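Local coordinates for DUF5012 domain-containing protein (Bacteroides thetaiotaomicron, PDB 5FQ8), which is of unknown function but is probably a lipid-anchored protein that joins an Ig-like domain to a second beta-rich domain at its C-terminal end, at residues K24-K29 / T84-D89; E49-K54 / Y69-E74; E104-T109 / F206-K211; G129-S134 / F157-D162. One frame throughout, in Å; residues are numbered along the deposited sequence.

In the fold
The chain is built of strands and loops, with no alpha helix. Interactions 1 and 2 share one mixed four-stranded sheet in the Ig-like domain. Interaction 1 pairs edge strand 24-27 with strand 78-87, and interaction 2, about 24 Å off between centres, pairs edge strand 52-54 with strand 63-72. Interaction 2 is nested inside the loop that interaction 1 closes. Interactions 3 and 4 follow in the C-terminal domain, about 19 Å apart between centres in one antiparallel sheet, with interaction 4 nested inside interaction 3. Interactions 1 and 4 touch across the domain boundary, Tyr86 CE2 packing on Tyr132 CE2 at 4.1 Å. Interaction 2 lies about 40 Å from interaction 3 between centres, giving an elongated molecule.

Interaction 1: K24-K29 / T84-D89; sequences KIVLEK and TVYVAD
Tyr86 O is gripped twice: Leu27 N donates to it over 2.8 Å in an almost straight bond (171° at the hydrogen), and Val26 CA-H leans on the same oxygen. It belongs to a parallel beta ladder in which edge strand 24-27 joins the last strand of the Ig-like domain, 78-87, a pairing that resembles the A'-G pairing of Ig folds. Ile25 N reaches back to Thr84 O, and Tyr86 N closes on Ile25 O at 2.7 Å, so Ile25 bonds to the residues on either side of Val85. Ala88 N carries the ladder to its end at Leu27 O, 3.0 Å away.

Leu27, Val85 and Val87 share one face with Ile25. Leu27 CD1 crosses obliquely to Val85 CG1 at 4.0 Å, and both residues touch Phe33 in the sandwich interior. Tyr86, Val26 and Lys24 occupy the other face, where all three reach Val122 of strand 120-125 in the C-terminal domain. Tyr86 CG is anti to the carbonyl carbon (chi1 -55°), which lays the ring alongside the Lys24 chain, pointing the same way. Val26 CG2 comes to the ring obliquely, 3.9 Å from Tyr86 CD1. Ile25 O stands at the ring's edge, 3.4 Å from Tyr86 CD1, while farther along that edge Lys24 CB is 4.1 Å from Tyr86 CE1.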
loop_
_atom_site.group_PDB
_atom_site.type_symbol
_atom_site.label_atom_id
_atom_site.label_comp_id
_atom_site.label_asym_id
_atom_site.label_seq_id
_atom_site.Cartn_x
_atom_site.Cartn_y
_atom_site.Cartn_z
ATOM N N LYS G 24 47.833 -28.722 -27.966
ATOM C CA LYS G 24 49.237 -29.089 -28.040
ATOM C C LYS G 24 49.354 -30.501 -28.588
ATOM O O LYS G 24 48.606 -31.396 -28.182
ATOM C CB LYS G 24 49.905 -28.983 -26.666
ATOM C CG LYS G 24 49.831 -27.600 -26.050
ATOM C CD LYS G 24 50.528 -27.548 -24.705
ATOM C CE LYS G 24 50.702 -26.119 -24.208
ATOM N NZ LYS G 24 49.411 -25.391 -24.045
ATOM N N ILE G 25 50.281 -30.692 -29.516
ATOM C CA ILE G 25 50.467 -31.958 -30.208
ATOM C C ILE G 25 51.948 -32.292 -30.207
ATOM O O ILE G 25 52.792 -31.418 -30.433
ATOM C CB ILE G 25 49.930 -31.891 -31.649
ATOM C CG1 ILE G 25 48.407 -31.836 -31.641
ATOM C CG2 ILE G 25 50.440 -33.054 -32.469
ATOM C CD1 ILE G 25 47.812 -31.870 -33.010
ATOM N N VAL G 26 52.273 -33.550 -29.950
ATOM C CA VAL G 26 53.656 -33.995 -29.940
ATOM C C VAL G 26 53.799 -35.120 -30.946
ATOM O O VAL G 26 53.148 -36.162 -30.818
ATOM C CB VAL G 26 54.102 -34.439 -28.543
ATOM C CG1 VAL G 26 55.491 -35.014 -28.615
ATOM C CG2 VAL G 26 54.071 -33.264 -27.594
ATOM N N LEU G 27 54.645 -34.904 -31.944
ATOM C CA LEU G 27 54.891 -35.870 -33.000
ATOM C C LEU G 27 56.366 -36.234 -33.012
ATOM O O LEU G 27 57.215 -35.457 -32.572
ATOM C CB LEU G 27 54.497 -35.316 -34.370
ATOM C CG LEU G 27 53.134 -34.673 -34.596
ATOM C CD1 LEU G 27 53.161 -33.960 -35.921
ATOM C CD2 LEU G 27 52.055 -35.714 -34.595
ATOM N N GLU G 28 56.672 -37.418 -33.525
ATOM C CA GLU G 28 58.055 -37.866 -33.612
ATOM C C GLU G 28 58.667 -37.429 -34.935
ATOM O O GLU G 28 57.966 -37.235 -35.930
ATOM C CB GLU G 28 58.150 -39.386 -33.467
ATOM C CG GLU G 28 57.578 -39.932 -32.168
ATOM C CD GLU G 28 58.004 -41.358 -31.895
ATOM O OE1 GLU G 28 59.109 -41.747 -32.328
ATOM O OE2 GLU G 28 57.232 -42.093 -31.248
ATOM N N LYS G 29 59.985 -37.272 -34.933
ATOM C CA LYS G 29 60.682 -36.828 -36.132
ATOM C C LYS G 29 60.359 -37.750 -37.292
ATOM O O LYS G 29 60.560 -38.964 -37.209
ATOM C CB LYS G 29 62.186 -36.790 -35.887
ATOM C CG LYS G 29 63.002 -36.336 -37.088
ATOM C CD LYS G 29 64.496 -36.428 -36.797
ATOM C CE LYS G 29 65.345 -35.989 -37.976
ATOM N NZ LYS G 29 66.401 -36.987 -38.289
ATOM N N THR G 84 50.135 -25.569 -30.907
ATOM C CA THR G 84 51.572 -25.761 -30.764
ATOM C C THR G 84 51.940 -27.211 -31.034
ATOM O O THR G 84 51.392 -28.117 -30.403
ATOM C CB THR G 84 52.024 -25.374 -29.362
ATOM O OG1 THR G 84 51.516 -24.079 -29.037
ATOM C CG2 THR G 84 53.528 -25.352 -29.302
ATOM N N VAL G 85 52.881 -27.429 -31.946
ATOM C CA VAL G 85 53.289 -28.767 -32.349
ATOM C C VAL G 85 54.742 -28.966 -31.960
ATOM O O VAL G 85 55.591 -28.136 -32.297
ATOM C CB VAL G 85 53.095 -28.985 -33.858
ATOM C CG1 VAL G 85 53.665 -30.312 -34.270
ATOM C CG2 VAL G 85 51.636 -28.923 -34.201
ATOM N N TYR G 86 55.026 -30.065 -31.261
ATOM C CA TYR G 86 56.360 -30.398 -30.783
ATOM C C TYR G 86 56.893 -31.637 -31.493
ATOM O O TYR G 86 56.147 -32.568 -31.799
ATOM C CB TYR G 86 56.360 -30.649 -29.275
ATOM C CG TYR G 86 55.793 -29.536 -28.428
ATOM C CD1 TYR G 86 54.432 -29.462 -28.169
ATOM C CD2 TYR G 86 56.620 -28.581 -27.856
ATOM C CE1 TYR G 86 53.907 -28.458 -27.379
ATOM C CE2 TYR G 86 56.105 -27.574 -27.065
ATOM C CZ TYR G 86 54.748 -27.518 -26.832
ATOM O OH TYR G 86 54.225 -26.521 -26.048
ATOM N N VAL G 87 58.203 -31.655 -31.730
ATOM C CA VAL G 87 58.853 -32.709 -32.504
ATOM C C VAL G 87 59.936 -33.366 -31.656
ATOM O O VAL G 87 60.765 -32.673 -31.057
ATOM C CB VAL G 87 59.449 -32.153 -33.809
ATOM C CG1 VAL G 87 59.898 -33.283 -34.699
ATOM C CG2 VAL G 87 58.435 -31.314 -34.520
ATOM N N ALA G 88 59.949 -34.700 -31.636
ATOM C CA ALA G 88 60.906 -35.453 -30.835
ATOM C C ALA G 88 62.227 -35.622 -31.582
ATOM O O ALA G 88 62.445 -35.045 -32.647
ATOM C CB ALA G 88 60.312 -36.797 -30.440
ATOM N N ASP G 89 63.129 -36.425 -31.025
ATOM C CA ASP G 89 64.465 -36.593 -31.569
ATOM C C ASP G 89 64.681 -37.924 -32.269
ATOM O O ASP G 89 65.734 -38.100 -32.897
ATOM C CB ASP G 89 65.504 -36.451 -30.448
ATOM C CG ASP G 89 66.934 -36.429 -30.963
ATOM O OD1 ASP G 89 67.410 -35.341 -31.333
ATOM O OD2 ASP G 89 67.572 -37.500 -30.996
#

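Interaction 2: E49-K54 / Y69-E74; sequences ESVQIK and YAAYNE
Ile53 and Tyr69 adopt the same first torsion, with Ile53 CG1 (chi1 -52°) and Tyr69 CG (chi1 -62°) each anti to its own carbonyl carbon, so the two side chains run side by side in one direction. Ile53 CD1, at the tip of an extended branch, meets Tyr69 CE2 at 3.5 Å, and Ile53 CG1 is 3.6 Å from Tyr69 CD2. Ile53 CG2 lies over a face of the ring, displaced toward its rim. Val51 CG1 lies near the ring plane at its edge and is 4.2 Å from Tyr69 CB. Val51 CG2 turns instead to the methyl of Ala71.

The backbone beneath is an antiparallel beta hairpin of the Ig-like domain, with 52-54 as the edge strand. Gln52 and Ala70 form a hydrogen-bonded pair of it: Gln52 N donates to Ala70 O at 2.7 Å, and Ala70 N returns a bond to Gln52 O at 2.9 Å. Ile53 and Tyr69 are the adjoining non-hydrogen-bonded pair. Inward, Tyr69 stacks on Phe81, and its OH is hydrogen-bonded to Glu35. On the opposite face from Tyr69, the extended Gln52 chain crosses Tyr72 at about a right angle, its amide plane turned 46° from the ring, and sets Gln52 OE1 at the ring edge, 3.2 Å from Tyr72 CE2.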
loop_
_atom_site.group_PDB
_atom_site.type_symbol
_atom_site.label_atom_id
_atom_site.label_comp_id
_atom_site.label_asym_id
_atom_site.label_seq_id
_atom_site.Cartn_x
_atom_site.Cartn_y
_atom_site.Cartn_z
ATOM N N GLU G 49 36.739 -21.954 -45.024
ATOM C CA GLU G 49 37.761 -21.892 -46.050
ATOM C C GLU G 49 38.548 -20.589 -46.017
ATOM O O GLU G 49 39.524 -20.462 -46.762
ATOM C CB GLU G 49 37.116 -22.093 -47.422
ATOM C CG GLU G 49 36.079 -21.033 -47.803
ATOM C CD GLU G 49 34.709 -21.237 -47.157
ATOM O OE1 GLU G 49 34.626 -21.812 -46.050
ATOM O OE2 GLU G 49 33.704 -20.821 -47.768
ATOM N N SER G 50 38.160 -19.628 -45.179
ATOM C CA SER G 50 38.810 -18.327 -45.149
ATOM C C SER G 50 39.868 -18.212 -44.072
ATOM O O SER G 50 40.551 -17.190 -44.005
ATOM C CB SER G 50 37.777 -17.220 -44.945
ATOM O OG SER G 50 36.957 -17.084 -46.088
ATOM N N VAL G 51 40.009 -19.219 -43.223
ATOM C CA VAL G 51 40.936 -19.126 -42.110
ATOM C C VAL G 51 42.349 -19.076 -42.655
ATOM O O VAL G 51 42.711 -19.844 -43.552
ATOM C CB VAL G 51 40.749 -20.313 -41.152
ATOM C CG1 VAL G 51 41.774 -20.269 -40.039
ATOM C CG2 VAL G 51 39.334 -20.335 -40.580
ATOM N N GLN G 52 43.143 -18.158 -42.138
ATOM C CA GLN G 52 44.555 -18.095 -42.459
ATOM C C GLN G 52 45.339 -18.774 -41.348
ATOM O O GLN G 52 44.924 -18.771 -40.187
ATOM C CB GLN G 52 45.014 -16.642 -42.634
ATOM C CG GLN G 52 44.256 -15.867 -43.714
ATOM C CD GLN G 52 44.491 -14.356 -43.668
ATOM O OE1 GLN G 52 45.381 -13.870 -42.967
ATOM N NE2 GLN G 52 43.684 -13.610 -44.421
ATOM N N ILE G 53 46.463 -19.386 -41.714
ATOM C CA ILE G 53 47.332 -20.063 -40.758
ATOM C C ILE G 53 48.755 -19.574 -40.943
ATOM O O ILE G 53 49.339 -19.764 -42.014
ATOM C CB ILE G 53 47.285 -21.586 -40.914
ATOM C CG1 ILE G 53 45.852 -22.080 -40.884
ATOM C CG2 ILE G 53 48.043 -22.233 -39.794
ATOM C CD1 ILE G 53 45.744 -23.533 -41.205
ATOM N N LYS G 54 49.322 -18.978 -39.898
ATOM C CA LYS G 54 50.709 -18.525 -39.916
ATOM C C LYS G 54 51.577 -19.495 -39.125
ATOM O O LYS G 54 51.252 -19.842 -37.985
ATOM C CB LYS G 54 50.831 -17.105 -39.356
ATOM C CG LYS G 54 50.299 -16.020 -40.309
ATOM C CD LYS G 54 50.149 -14.652 -39.635
ATOM C CE LYS G 54 49.640 -13.587 -40.616
ATOM N NZ LYS G 54 50.569 -13.396 -41.762
ATOM N N TYR G 69 46.012 -19.690 -36.096
ATOM C CA TYR G 69 44.813 -19.768 -36.915
ATOM C C TYR G 69 43.996 -18.503 -36.723
ATOM O O TYR G 69 43.791 -18.058 -35.590
ATOM C CB TYR G 69 43.966 -20.980 -36.532
ATOM C CG TYR G 69 44.613 -22.320 -36.716
ATOM C CD1 TYR G 69 45.503 -22.815 -35.782
ATOM C CD2 TYR G 69 44.298 -23.118 -37.800
ATOM C CE1 TYR G 69 46.075 -24.048 -35.934
ATOM C CE2 TYR G 69 44.866 -24.349 -37.953
ATOM C CZ TYR G 69 45.754 -24.805 -37.019
ATOM O OH TYR G 69 46.320 -26.035 -37.182
ATOM N N ALA G 70 43.511 -17.935 -37.820
ATOM C CA ALA G 70 42.739 -16.708 -37.709
ATOM C C ALA G 70 41.739 -16.600 -38.848
ATOM O O ALA G 70 41.987 -17.049 -39.968
ATOM C CB ALA G 70 43.651 -15.480 -37.693
ATOM N N ALA G 71 40.613 -15.989 -38.546
ATOM C CA ALA G 71 39.601 -15.676 -39.535
ATOM C C ALA G 71 39.212 -14.225 -39.348
ATOM O O ALA G 71 39.239 -13.706 -38.232
ATOM C CB ALA G 71 38.379 -16.572 -39.398
ATOM N N TYR G 72 38.851 -13.569 -40.440
ATOM C CA TYR G 72 38.719 -12.125 -40.422
ATOM C C TYR G 72 37.323 -11.675 -40.823
ATOM O O TYR G 72 36.648 -12.303 -41.640
ATOM C CB TYR G 72 39.752 -11.478 -41.328
ATOM C CG TYR G 72 41.170 -11.588 -40.812
ATOM C CD1 TYR G 72 41.639 -10.720 -39.837
ATOM C CD2 TYR G 72 42.039 -12.552 -41.303
ATOM C CE1 TYR G 72 42.926 -10.809 -39.363
ATOM C CE2 TYR G 72 43.326 -12.647 -40.831
ATOM C CZ TYR G 72 43.764 -11.773 -39.859
ATOM O OH TYR G 72 45.046 -11.853 -39.378
ATOM N N ASN G 73 36.920 -10.566 -40.215
ATOM C CA ASN G 73 35.653 -9.896 -40.433
ATOM C C ASN G 73 35.685 -9.127 -41.747
ATOM O O ASN G 73 36.677 -9.122 -42.476
ATOM C CB ASN G 73 35.394 -8.947 -39.270
ATOM C CG ASN G 73 33.966 -8.543 -39.148
ATOM O OD1 ASN G 73 33.652 -7.364 -39.094
ATOM N ND2 ASN G 73 33.083 -9.521 -39.087
ATOM N N GLU G 74 34.581 -8.459 -42.056
ATOM C CA GLU G 74 34.585 -7.550 -43.192
ATOM C C GLU G 74 35.210 -6.217 -42.825
ATOM O O GLU G 74 35.820 -5.563 -43.674
ATOM C CB GLU G 74 33.165 -7.353 -43.703
ATOM C CG GLU G 74 33.005 -7.633 -45.164
ATOM C CD GLU G 74 31.752 -8.414 -45.451
ATOM O OE1 GLU G 74 31.779 -9.651 -45.284
ATOM O OE2 GLU G 74 30.735 -7.790 -45.821
#

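Interaction 3: E104-T109 / F206-K211; sequences EGSKRT and FDIIVK
From its CB, 4.2 Å from Thr109 OG1, the Asp207 side chain turns back over its own backbone, CG lying between the backbone N and the carbonyl carbon (chi1 63°). That torsion sets the carboxylate against Lys107: Asp207 CG is 3.6 Å from Lys107 O. At the tip the two oxygens part company. Asp207 OD1 accepts the hydrogen bond of Lys107 N at 2.5 Å, approached nearly along the C-O axis though bent at the hydrogen (129°). Asp207 OD2 lies 3.9 Å from Lys107 CB.

The backbone of the same residue returns a bond, Asp207 N to Lys107 O, 3.0 Å long and in the carbonyl plane. One aspartate therefore holds both the N-H and the C=O of Lys107. Asp207 O takes no N-H from Lys107; it receives the CA-H of Ser106 instead. Lys107 NZ is too distant for a salt bridge with the carboxylate, but its charge may still steady it.

A second side chain stands in for backbone farther along, where Ile209 N donates to Ser106 OG at 3.2 Å. On the buried side the Arg108 side chain runs alongside Phe206, its CG 3.9 Å from Phe206 CE2, and both residues meet Trp140. With Asp207 OD1 and Ser106 OG taking backbone N-H groups, the antiparallel pairing of strand 106-110 with the broken strand 204-211 is irregular at this point of the C-terminal domain's sheet.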
loop_
_atom_site.group_PDB
_atom_site.type_symbol
_atom_site.label_atom_id
_atom_site.label_comp_id
_atom_site.label_asym_id
_atom_site.label_seq_id
_atom_site.Cartn_x
_atom_site.Cartn_y
_atom_site.Cartn_z
ATOM N N GLU G 104 48.669 -38.477 -9.025
ATOM C CA GLU G 104 47.834 -38.403 -7.832
ATOM C C GLU G 104 48.498 -37.602 -6.720
ATOM O O GLU G 104 47.872 -36.718 -6.125
ATOM C CB GLU G 104 47.496 -39.808 -7.346
ATOM C CG GLU G 104 46.056 -40.211 -7.583
ATOM C CD GLU G 104 45.090 -39.477 -6.677
ATOM O OE1 GLU G 104 45.503 -39.062 -5.575
ATOM O OE2 GLU G 104 43.916 -39.312 -7.067
ATOM N N GLY G 105 49.765 -37.879 -6.435
ATOM C CA GLY G 105 50.392 -37.291 -5.269
ATOM C C GLY G 105 51.305 -36.114 -5.534
ATOM O O GLY G 105 52.525 -36.233 -5.407
ATOM N N SER G 106 50.737 -34.967 -5.887
ATOM C CA SER G 106 51.509 -33.748 -6.077
ATOM C C SER G 106 50.966 -32.659 -5.168
ATOM O O SER G 106 49.754 -32.414 -5.132
ATOM C CB SER G 106 51.481 -33.298 -7.534
ATOM O OG SER G 106 51.925 -34.351 -8.376
ATOM N N LYS G 107 51.872 -31.999 -4.452
ATOM C CA LYS G 107 51.499 -31.143 -3.342
ATOM C C LYS G 107 52.531 -30.037 -3.185
ATOM O O LYS G 107 53.622 -30.085 -3.758
ATOM C CB LYS G 107 51.398 -31.956 -2.051
ATOM C CG LYS G 107 50.116 -31.780 -1.276
ATOM C CD LYS G 107 49.894 -32.956 -0.339
ATOM C CE LYS G 107 49.759 -34.254 -1.119
ATOM N NZ LYS G 107 48.837 -34.087 -2.277
ATOM N N ARG G 108 52.171 -29.036 -2.389
ATOM C CA ARG G 108 53.133 -28.050 -1.928
ATOM C C ARG G 108 54.101 -28.707 -0.946
ATOM O O ARG G 108 54.073 -29.918 -0.714
ATOM C CB ARG G 108 52.410 -26.882 -1.266
ATOM C CG ARG G 108 52.515 -25.518 -1.927
ATOM C CD ARG G 108 51.484 -24.600 -1.269
ATOM N NE ARG G 108 51.707 -23.178 -1.494
ATOM C CZ ARG G 108 52.396 -22.402 -0.667
ATOM N NH1 ARG G 108 52.932 -22.925 0.425
ATOM N NH2 ARG G 108 52.554 -21.112 -0.931
ATOM N N THR G 109 54.967 -27.895 -0.350
ATOM C CA THR G 109 55.855 -28.388 0.697
ATOM C C THR G 109 56.277 -27.245 1.613
ATOM O O THR G 109 56.480 -27.442 2.815
ATOM C CB THR G 109 57.075 -29.083 0.086
ATOM O OG1 THR G 109 56.643 -30.119 -0.803
ATOM C CG2 THR G 109 57.950 -29.696 1.169
ATOM N N PHE G 206 57.718 -27.958 -4.270
ATOM C CA PHE G 206 56.612 -28.849 -4.584
ATOM C C PHE G 206 57.144 -30.264 -4.730
ATOM O O PHE G 206 58.355 -30.489 -4.774
ATOM C CB PHE G 206 55.895 -28.408 -5.864
ATOM C CG PHE G 206 55.580 -26.947 -5.900
ATOM C CD1 PHE G 206 56.509 -26.035 -6.372
ATOM C CD2 PHE G 206 54.362 -26.478 -5.444
ATOM C CE1 PHE G 206 56.227 -24.691 -6.395
ATOM C CE2 PHE G 206 54.075 -25.135 -5.464
ATOM C CZ PHE G 206 55.012 -24.239 -5.940
ATOM N N ASP G 207 56.232 -31.233 -4.813
ATOM C CA ASP G 207 56.611 -32.644 -4.886
ATOM C C ASP G 207 55.789 -33.363 -5.959
ATOM O O ASP G 207 55.016 -34.279 -5.702
ATOM C CB ASP G 207 56.449 -33.306 -3.519
ATOM C CG ASP G 207 55.007 -33.317 -3.039
ATOM O OD1 ASP G 207 54.142 -32.710 -3.709
ATOM O OD2 ASP G 207 54.742 -33.943 -1.991
ATOM N N ILE G 208 55.968 -32.963 -7.208
ATOM C CA ILE G 208 55.043 -33.410 -8.239
ATOM C C ILE G 208 55.558 -34.657 -8.937
ATOM O O ILE G 208 56.712 -35.064 -8.758
ATOM C CB ILE G 208 54.767 -32.284 -9.252
ATOM C CG1 ILE G 208 55.857 -32.233 -10.312
ATOM C CG2 ILE G 208 54.697 -30.936 -8.549
ATOM C CD1 ILE G 208 55.620 -31.143 -11.303
ATOM N N ILE G 209 54.692 -35.269 -9.736
ATOM C CA ILE G 209 55.015 -36.489 -10.458
ATOM C C ILE G 209 54.047 -36.589 -11.627
ATOM O O ILE G 209 52.882 -36.193 -11.519
ATOM C CB ILE G 209 54.948 -37.715 -9.517
ATOM C CG1 ILE G 209 55.589 -38.938 -10.164
ATOM C CG2 ILE G 209 53.515 -38.001 -9.106
ATOM C CD1 ILE G 209 55.931 -40.024 -9.170
ATOM N N VAL G 210 54.541 -37.087 -12.760
ATOM C CA VAL G 210 53.793 -37.020 -14.010
ATOM C C VAL G 210 53.679 -38.397 -14.649
ATOM O O VAL G 210 54.552 -39.257 -14.495
ATOM C CB VAL G 210 54.435 -36.025 -14.997
ATOM C CG1 VAL G 210 54.647 -34.682 -14.323
ATOM C CG2 VAL G 210 55.745 -36.574 -15.532
ATOM N N LYS G 211 52.587 -38.586 -15.390
ATOM C CA LYS G 211 52.281 -39.833 -16.079
ATOM C C LYS G 211 51.413 -39.516 -17.289
ATOM O O LYS G 211 50.657 -38.543 -17.284
ATOM C CB LYS G 211 51.561 -40.824 -15.158
ATOM C CG LYS G 211 50.973 -42.035 -15.870
ATOM C CD LYS G 211 50.063 -42.836 -14.970
ATOM C CE LYS G 211 50.871 -43.599 -13.951
ATOM N NZ LYS G 211 51.954 -44.358 -14.632
#

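Interaction 4: G129-S134 / F157-D162; sequences GIFYIS and FELNDD
The ring of Phe157 is the apolar centre, folded over the backbone of strand 130-133 because its CG takes the crowded position between backbone N and carbonyl carbon (chi1 57°). Phe131 O sits over the middle of one ring face, and Phe131 CB is 3.3 Å from Phe157 CE1. The two phenyl planes are almost parallel, 6° apart, but slid so far that they barely overlap, with centroids separated by 5.8 Å. Ile133 crosses the ring at about a right angle and closes its edge, Ile133 CB lying 3.5 Å from Phe157 CE2. Beyond the rings, Leu159 CB meets Phe131 CE1 obliquely at 4.0 Å.

Outward from this cluster comes the antiparallel ladder. Phe131 and Phe157 form a hydrogen-bonded pair: Phe131 N donates to Phe157 O at 2.7 Å, nearly along the C=O axis, and Phe157 N answers to Phe131 O at 3.0 Å. The next rung, Leu159 N to Gly129 O at 2.9 Å, leaves Ile130 and Glu158 as the non-hydrogen-bonded pair between them. Gly129 O also takes the CA-H of Glu158 and lies in the plane of the Phe131 ring, at its edge. Ile130 and Glu158 point to the other face of the sheet, where the Ile130 CG1 branch touches the aliphatic Glu158 CB and CG.

Strand 130-133 lies between strands 120-125 and 154-159 in the C-terminal domain; Phe157 packs on Ile123 of one neighbour and Ile165 of strand 165-171, while Leu95 touches both phenylalanines.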
loop_
_atom_site.group_PDB
_atom_site.type_symbol
_atom_site.label_atom_id
_atom_site.label_comp_id
_atom_site.label_asym_id
_atom_site.label_seq_id
_atom_site.Cartn_x
_atom_site.Cartn_y
_atom_site.Cartn_z
ATOM N N GLY G 129 69.897 -36.988 -25.281
ATOM C CA GLY G 129 69.918 -36.966 -23.836
ATOM C C GLY G 129 69.059 -35.878 -23.228
ATOM O O GLY G 129 68.566 -36.028 -22.109
ATOM N N ILE G 130 68.863 -34.784 -23.953
ATOM C CA ILE G 130 68.258 -33.575 -23.408
ATOM C C ILE G 130 66.782 -33.529 -23.780
ATOM O O ILE G 130 66.408 -33.795 -24.926
ATOM C CB ILE G 130 69.001 -32.320 -23.907
ATOM C CG1 ILE G 130 70.465 -32.352 -23.464
ATOM C CG2 ILE G 130 68.329 -31.064 -23.397
ATOM C CD1 ILE G 130 71.412 -32.981 -24.458
ATOM N N PHE G 131 65.938 -33.192 -22.810
ATOM C CA PHE G 131 64.497 -33.124 -23.003
ATOM C C PHE G 131 63.986 -31.730 -22.670
ATOM O O PHE G 131 64.474 -31.087 -21.739
ATOM C CB PHE G 131 63.770 -34.133 -22.127
ATOM C CG PHE G 131 64.022 -35.562 -22.497
ATOM C CD1 PHE G 131 65.270 -36.132 -22.338
ATOM C CD2 PHE G 131 62.995 -36.340 -22.998
ATOM C CE1 PHE G 131 65.491 -37.449 -22.682
ATOM C CE2 PHE G 131 63.208 -37.656 -23.339
ATOM C CZ PHE G 131 64.457 -38.213 -23.182
ATOM N N TYR G 132 62.988 -31.271 -23.421
ATOM C CA TYR G 132 62.342 -29.993 -23.150
ATOM C C TYR G 132 61.105 -30.214 -22.296
ATOM O O TYR G 132 60.300 -31.105 -22.582
ATOM C CB TYR G 132 61.949 -29.289 -24.447
ATOM C CG TYR G 132 61.089 -28.058 -24.242
ATOM C CD1 TYR G 132 61.669 -26.814 -24.046
ATOM C CD2 TYR G 132 59.696 -28.140 -24.255
ATOM C CE1 TYR G 132 60.894 -25.689 -23.866
ATOM C CE2 TYR G 132 58.912 -27.019 -24.073
ATOM C CZ TYR G 132 59.519 -25.797 -23.881
ATOM O OH TYR G 132 58.748 -24.674 -23.703
ATOM N N ILE G 133 60.946 -29.391 -21.265
ATOM C CA ILE G 133 59.839 -29.498 -20.322
ATOM C C ILE G 133 59.116 -28.162 -20.290
ATOM O O ILE G 133 59.748 -27.113 -20.132
ATOM C CB ILE G 133 60.325 -29.900 -18.917
ATOM C CG1 ILE G 133 59.205 -29.757 -17.892
ATOM C CG2 ILE G 133 61.527 -29.079 -18.506
ATOM C CD1 ILE G 133 58.271 -30.929 -17.844
ATOM N N SER G 134 57.797 -28.202 -20.436
ATOM C CA SER G 134 57.034 -26.970 -20.527
ATOM C C SER G 134 56.722 -26.362 -19.169
ATOM O O SER G 134 56.431 -25.166 -19.102
ATOM C CB SER G 134 55.732 -27.216 -21.272
ATOM O OG SER G 134 54.960 -28.175 -20.582
ATOM N N PHE G 157 66.380 -30.632 -19.428
ATOM C CA PHE G 157 67.022 -31.583 -18.530
ATOM C C PHE G 157 67.576 -32.751 -19.340
ATOM O O PHE G 157 67.057 -33.080 -20.409
ATOM C CB PHE G 157 66.061 -32.064 -17.431
ATOM C CG PHE G 157 64.793 -32.707 -17.933
ATOM C CD1 PHE G 157 64.797 -33.995 -18.429
ATOM C CD2 PHE G 157 63.590 -32.032 -17.870
ATOM C CE1 PHE G 157 63.643 -34.604 -18.854
ATOM C CE2 PHE G 157 62.424 -32.629 -18.309
ATOM C CZ PHE G 157 62.452 -33.916 -18.806
ATOM N N GLU G 158 68.641 -33.375 -18.820
ATOM C CA GLU G 158 69.417 -34.396 -19.535
ATOM C C GLU G 158 69.367 -35.725 -18.786
ATOM O O GLU G 158 70.011 -35.874 -17.742
ATOM C CB GLU G 158 70.864 -33.951 -19.721
ATOM C CG GLU G 158 71.718 -34.929 -20.508
ATOM C CD GLU G 158 73.200 -34.651 -20.385
ATOM O OE1 GLU G 158 73.594 -33.465 -20.403
ATOM O OE2 GLU G 158 73.972 -35.623 -20.263
ATOM N N LEU G 159 68.631 -36.694 -19.332
ATOM C CA LEU G 159 68.390 -37.965 -18.653
ATOM C C LEU G 159 69.678 -38.751 -18.455
ATOM O O LEU G 159 70.384 -39.057 -19.420
ATOM C CB LEU G 159 67.389 -38.791 -19.457
ATOM C CG LEU G 159 66.980 -40.149 -18.900
ATOM C CD1 LEU G 159 66.142 -39.969 -17.663
ATOM C CD2 LEU G 159 66.211 -40.910 -19.949
ATOM N N ASN G 160 69.969 -39.091 -17.199
ATOM C CA ASN G 160 71.150 -39.859 -16.827
ATOM C C ASN G 160 70.868 -41.361 -16.893
ATOM O O ASN G 160 69.721 -41.810 -16.931
ATOM C CB ASN G 160 71.614 -39.486 -15.419
ATOM C CG ASN G 160 71.953 -38.016 -15.280
ATOM O OD1 ASN G 160 72.303 -37.347 -16.251
ATOM N ND2 ASN G 160 71.860 -37.508 -14.058
ATOM N N ASP G 161 71.942 -42.146 -16.892
ATOM C CA ASP G 161 71.792 -43.592 -16.925
ATOM C C ASP G 161 71.407 -44.159 -15.569
ATOM O O ASP G 161 70.803 -45.235 -15.510
ATOM C CB ASP G 161 73.082 -44.223 -17.434
ATOM C CG ASP G 161 73.639 -43.487 -18.631
ATOM O OD1 ASP G 161 73.170 -43.742 -19.761
ATOM O OD2 ASP G 161 74.532 -42.636 -18.440
ATOM N N ASP G 162 71.739 -43.456 -14.483
ATOM C CA ASP G 162 71.100 -43.692 -13.196
ATOM C C ASP G 162 69.594 -43.488 -13.269
ATOM O O ASP G 162 68.882 -43.857 -12.329
ATOM C CB ASP G 162 71.722 -42.753 -12.157
ATOM C CG ASP G 162 71.272 -43.047 -10.743
ATOM O OD1 ASP G 162 70.723 -44.139 -10.494
ATOM O OD2 ASP G 162 71.496 -42.185 -9.867
#